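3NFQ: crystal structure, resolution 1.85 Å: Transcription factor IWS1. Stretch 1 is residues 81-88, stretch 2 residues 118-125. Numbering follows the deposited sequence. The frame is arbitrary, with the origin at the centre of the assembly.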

ATOM      1  N   VAL A  81      -3.028  -1.382   1.181  1.00 14.13           N
ATOM      2  CA  VAL A  81      -1.845  -0.636   0.669  1.00 13.85           C
ATOM      3  C   VAL A  81      -0.850  -0.449   1.765  1.00 12.52           C
ATOM      4  O   VAL A  81       0.349  -0.682   1.605  1.00 12.98           O
ATOM      5  CB  VAL A  81      -2.253   0.734   0.068  1.00 13.96           C
ATOM      6  CG1 VAL A  81      -0.990   1.590  -0.322  1.00 13.46           C
ATOM      7  CG2 VAL A  81      -3.190   0.504  -1.107  1.00 12.77           C
ATOM      8  N   ARG A  82      -1.343  -0.105   2.945  1.00 13.29           N
ATOM      9  CA  ARG A  82      -0.464   0.067   4.050  1.00 12.29           C
ATOM     10  C   ARG A  82       0.232  -1.215   4.410  1.00 12.55           C
ATOM     11  O   ARG A  82       1.415  -1.203   4.764  1.00 12.27           O
ATOM     12  CB  ARG A  82      -1.317   0.512   5.241  1.00 12.67           C
ATOM     13  CG  ARG A  82      -0.539   0.623   6.504  1.00 15.21           C
ATOM     14  CD  ARG A  82      -1.524   0.266   7.599  1.00 28.79           C
ATOM     15  NE  ARG A  82      -1.226  -1.010   8.106  1.00 27.86           N
ATOM     16  CZ  ARG A  82      -2.008  -1.830   8.805  1.00 27.87           C
ATOM     17  NH1 ARG A  82      -3.285  -1.618   9.118  1.00 24.58           N
ATOM     18  NH2 ARG A  82      -1.429  -2.952   9.174  1.00 27.59           N
ATOM     19  N   ILE A  83      -0.490  -2.336   4.356  1.00 12.24           N
ATOM     20  CA  ILE A  83       0.166  -3.640   4.673  1.00 12.92           C
ATOM     21  C   ILE A  83       1.309  -3.967   3.683  1.00 12.89           C
ATOM     22  O   ILE A  83       2.364  -4.491   4.062  1.00 12.01           O
ATOM     23  CB  ILE A  83      -0.889  -4.775   4.649  1.00 15.00           C
ATOM     24  CG1 ILE A  83      -1.720  -4.675   5.926  1.00 15.85           C
ATOM     25  CG2 ILE A  83      -0.231  -6.184   4.671  1.00 16.07           C
ATOM     26  CD1 ILE A  83      -3.062  -5.463   5.805  1.00 21.75           C
ATOM     27  N   TRP A  84       1.097  -3.678   2.394  1.00 12.28           N
ATOM     28  CA  TRP A  84       2.208  -3.825   1.449  1.00 12.38           C
ATOM     29  C   TRP A  84       3.427  -2.953   1.759  1.00 12.71           C
ATOM     30  O   TRP A  84       4.552  -3.397   1.589  1.00 13.36           O
ATOM     31  CB  TRP A  84       1.739  -3.594   0.000  1.00 12.69           C
ATOM     32  CG  TRP A  84       0.943  -4.709  -0.535  1.00 13.99           C
ATOM     33  CD1 TRP A  84       0.213  -5.624   0.169  1.00 15.14           C
ATOM     34  CD2 TRP A  84       0.761  -5.016  -1.907  1.00 12.59           C
ATOM     35  NE1 TRP A  84      -0.440  -6.468  -0.694  1.00 13.32           N
ATOM     36  CE2 TRP A  84      -0.098  -6.134  -1.974  1.00 17.29           C
ATOM     37  CE3 TRP A  84       1.256  -4.472  -3.094  1.00 15.50           C
ATOM     38  CZ2 TRP A  84      -0.464  -6.713  -3.149  1.00 12.84           C
ATOM     39  CZ3 TRP A  84       0.862  -5.042  -4.303  1.00 12.74           C
ATOM     40  CH2 TRP A  84       0.018  -6.145  -4.329  1.00 14.83           C
ATOM     41  N   LEU A  85       3.222  -1.734   2.267  1.00 13.46           N
ATOM     42  CA  LEU A  85       4.329  -0.779   2.442  1.00 12.11           C
ATOM     43  C   LEU A  85       5.019  -0.971   3.781  1.00 12.44           C
ATOM     44  O   LEU A  85       6.180  -0.602   3.941  1.00 12.19           O
ATOM     45  CB  LEU A  85       3.741   0.646   2.390  1.00 10.26           C
ATOM     46  CG  LEU A  85       3.379   1.121   0.952  1.00 13.05           C
ATOM     47  CD1 LEU A  85       2.635   2.453   0.993  1.00 12.84           C
ATOM     48  CD2 LEU A  85       4.644   1.199   0.109  1.00 10.87           C
ATOM     49  N   GLU A  86       4.290  -1.494   4.753  1.00 14.21           N
ATOM     50  CA  GLU A  86       4.818  -1.441   6.119  1.00 15.91           C
ATOM     51  C   GLU A  86       6.067  -2.272   6.309  1.00 16.00           C
ATOM     52  O   GLU A  86       6.243  -3.343   5.686  1.00 16.27           O
ATOM     53  CB  GLU A  86       3.723  -1.831   7.150  1.00 14.83           C
ATOM     54  CG  GLU A  86       3.520  -3.274   7.359  1.00 17.71           C
ATOM     55  CD  GLU A  86       2.211  -3.609   8.121  1.00 19.50           C
ATOM     56  OE1 GLU A  86       1.645  -2.718   8.758  1.00 22.55           O
ATOM     57  OE2 GLU A  86       1.765  -4.778   8.076  1.00 25.33           O
ATOM     58  N   PRO A  87       6.965  -1.790   7.184  1.00 15.63           N
ATOM     59  CA  PRO A  87       8.190  -2.511   7.433  1.00 15.37           C
ATOM     60  C   PRO A  87       7.916  -3.757   8.218  1.00 16.18           C
ATOM     61  O   PRO A  87       6.970  -3.808   9.025  1.00 15.86           O
ATOM     62  CB  PRO A  87       9.042  -1.536   8.284  1.00 15.78           C
ATOM     63  CG  PRO A  87       8.097  -0.579   8.817  1.00 14.90           C
ATOM     64  CD  PRO A  87       6.921  -0.487   7.875  1.00 14.47           C
ATOM     65  N   LEU A  88       8.786  -4.736   8.039  1.00 17.63           N
ATOM     66  CA  LEU A  88       8.706  -5.941   8.843  1.00 19.66           C
ATOM     67  C   LEU A  88       9.384  -5.564  10.153  1.00 18.90           C
ATOM     68  O   LEU A  88      10.008  -4.511  10.245  1.00 20.09           O
ATOM     69  CB  LEU A  88       9.497  -7.073   8.197  1.00 19.67           C
ATOM     70  CG  LEU A  88       9.016  -7.506   6.778  1.00 21.40           C
ATOM     71  CD1 LEU A  88       9.872  -8.677   6.374  1.00 27.47           C
ATOM     72  CD2 LEU A  88       7.625  -7.938   6.850  1.00 24.07           C
TER
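Stretch 2 (118-125) ESGLGRVV

Stretch 2 opens with the end of one helix, breaks at Gly120, and starts a second helix at Leu121 that runs on beyond Val125. This second helix lies beside the helix of residues 81-85, pointing roughly the same way: the two N-to-C directions differ by 28°, and the axes approach to 9.5 Å. In register, Leu121 CA lies 5.0 Å from Arg82 CA, and Val124 CA lies 5.8 Å from Glu86 CA.

Glu118, in the last turn of the first helix, is exposed and does not reach stretch 1, a natural setting for a charged side chain. Ser119 follows, still helical, and meets stretch 1 through its backbone. Its carbonyl accepts a hydrogen bond from the arginine, Arg82 NH1 to Ser119 O, at 3.1 Å, with the oxygen at the edge of the guanidinium and near its plane. That oxygen is modelled too close to a neighbouring atom, so the exact length deserves caution. Within its own stretch, Ser119 OG accepts a hydrogen bond from Leu121 N at 3.1 Å, satisfying an amide in the first turn of the new helix, and it is also bonded elsewhere in the structure.

Gly120 leaves the first helix with a phi of 73°, a conformation that favours glycine, and occupies the N-cap position of the second. The absent side chain matters as well, since an ideal CB here would point toward stretch 1 and come within 2.9 Å of Arg82 CD, a clash. With only hydrogen there, the arginine can pass close to the turn, Arg82 CD lying 3.3 Å from Gly120 C. Arg82 is also held within its own stretch by a salt bridge, Arg82 NH2 to Glu86 OE1, at 3.1 Å.

Leu121 sends its CA-to-CB bond sideways, but the end of the side chain comes nearer to stretch 1. Leu121 CD1 is 3.9 Å from Arg82 CB and 4.1 Å from Leu85 CD1, so the buried leucine packs against both aliphatic carbon and another leucine. Gly122 makes no contact, and a CB there would point away. Arg123 likewise stays clear, its long charged side chain exposed.

Val124 points toward stretch 1. Val124 CG2 lies 3.6 Å from Arg82 CG and 3.7 Å from Glu86 CB, using the hydrocarbon portions of two charged residues, while Val124 CG1 is 4.0 Å from Leu85 CB and 4.5 Å from Pro87 CD. Val125, turned sideways and buried, makes no contact with stretch 1.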

ATOM      1  N   GLU A 118      -7.794   5.258   9.838  1.00 26.78           N
ATOM      2  CA  GLU A 118      -8.551   4.043   9.738  1.00 26.43           C
ATOM      3  C   GLU A 118      -7.717   2.908   9.077  1.00 24.17           C
ATOM      4  O   GLU A 118      -7.852   1.715   9.389  1.00 22.25           O
ATOM      5  CB  GLU A 118      -9.762   4.422   8.906  1.00 28.22           C
ATOM      6  CG  GLU A 118     -10.674   3.322   8.499  1.00 35.74           C
ATOM      7  CD  GLU A 118     -11.687   3.835   7.503  1.00 44.14           C
ATOM      8  OE1 GLU A 118     -11.512   5.007   7.048  1.00 45.69           O
ATOM      9  OE2 GLU A 118     -12.640   3.072   7.167  1.00 47.32           O
ATOM     10  N   SER A 119      -6.806   3.307   8.206  1.00 21.66           N
ATOM     11  CA  SER A 119      -5.998   2.350   7.468  1.00 19.43           C
ATOM     12  C   SER A 119      -4.668   2.062   8.124  1.00 19.58           C
ATOM     13  O   SER A 119      -4.012   1.084   7.782  1.00 19.14           O
ATOM     14  CB  SER A 119      -5.781   2.920   6.065  1.00 17.38           C
ATOM     15  OG  SER A 119      -5.000   4.094   6.124  1.00 15.48           O
ATOM     16  N   GLY A 120      -4.261   2.911   9.070  1.00 19.11           N
ATOM     17  CA  GLY A 120      -2.911   2.876   9.636  1.00 18.77           C
ATOM     18  C   GLY A 120      -1.836   3.395   8.701  1.00 17.57           C
ATOM     19  O   GLY A 120      -0.660   3.305   9.004  1.00 16.38           O
ATOM     20  N   LEU A 121      -2.234   3.883   7.522  1.00 16.94           N
ATOM     21  CA  LEU A 121      -1.274   4.349   6.528  1.00 17.66           C
ATOM     22  C   LEU A 121      -0.496   5.553   7.031  1.00 17.32           C
ATOM     23  O   LEU A 121       0.645   5.713   6.680  1.00 16.50           O
ATOM     24  CB  LEU A 121      -1.977   4.679   5.193  1.00 16.33           C
ATOM     25  CG  LEU A 121      -1.121   5.004   3.982  1.00 19.83           C
ATOM     26  CD1 LEU A 121      -0.185   3.834   3.574  1.00 18.80           C
ATOM     27  CD2 LEU A 121      -2.011   5.401   2.852  1.00 18.75           C
ATOM     28  N   GLY A 122      -1.110   6.394   7.873  1.00 18.87           N
ATOM     29  CA  GLY A 122      -0.398   7.594   8.353  1.00 19.00           C
ATOM     30  C   GLY A 122       0.908   7.220   9.015  1.00 18.54           C
ATOM     31  O   GLY A 122       1.941   7.819   8.713  1.00 18.50           O
ATOM     32  N   ARG A 123       0.886   6.287   9.980  1.00 18.46           N
ATOM     33  CA  ARG A 123       2.131   5.988  10.694  1.00 20.49           C
ATOM     34  C   ARG A 123       3.165   5.306   9.856  1.00 17.70           C
ATOM     35  O   ARG A 123       4.338   5.486  10.090  1.00 17.88           O
ATOM     36  CB  ARG A 123       1.943   5.214  11.999  1.00 21.29           C
ATOM     37  CG  ARG A 123       1.125   3.993  11.913  1.00 27.20           C
ATOM     38  CD  ARG A 123       0.432   3.686  13.367  1.00 28.47           C
ATOM     39  NE  ARG A 123       1.287   4.096  14.483  1.00 41.12           N
ATOM     40  CZ  ARG A 123       2.398   3.444  14.815  1.00 45.59           C
ATOM     41  NH1 ARG A 123       2.726   2.374  14.101  1.00 45.50           N
ATOM     42  NH2 ARG A 123       3.182   3.859  15.828  1.00 46.34           N
ATOM     43  N   VAL A 124       2.718   4.586   8.833  1.00 17.28           N
ATOM     44  CA  VAL A 124       3.645   3.941   7.866  1.00 14.89           C
ATOM     45  C   VAL A 124       4.309   4.994   6.931  1.00 13.07           C
ATOM     46  O   VAL A 124       5.527   4.987   6.738  1.00 13.44           O
ATOM     47  CB  VAL A 124       2.939   2.809   7.094  1.00 15.92           C
ATOM     48  CG1 VAL A 124       3.905   2.269   6.018  1.00 11.45           C
ATOM     49  CG2 VAL A 124       2.604   1.595   8.083  1.00 13.96           C
ATOM     50  N   VAL A 125       3.525   5.945   6.438  1.00 15.31           N
ATOM     51  CA  VAL A 125       4.082   7.007   5.577  1.00 15.59           C
ATOM     52  C   VAL A 125       5.060   7.870   6.396  1.00 16.99           C
ATOM     53  O   VAL A 125       6.151   8.251   5.913  1.00 16.17           O
ATOM     54  CB  VAL A 125       2.954   7.835   4.865  1.00 15.67           C
ATOM     55  CG1 VAL A 125       3.535   9.045   4.069  1.00 18.82           C
ATOM     56  CG2 VAL A 125       2.189   6.927   3.927  1.00 16.87           C
TER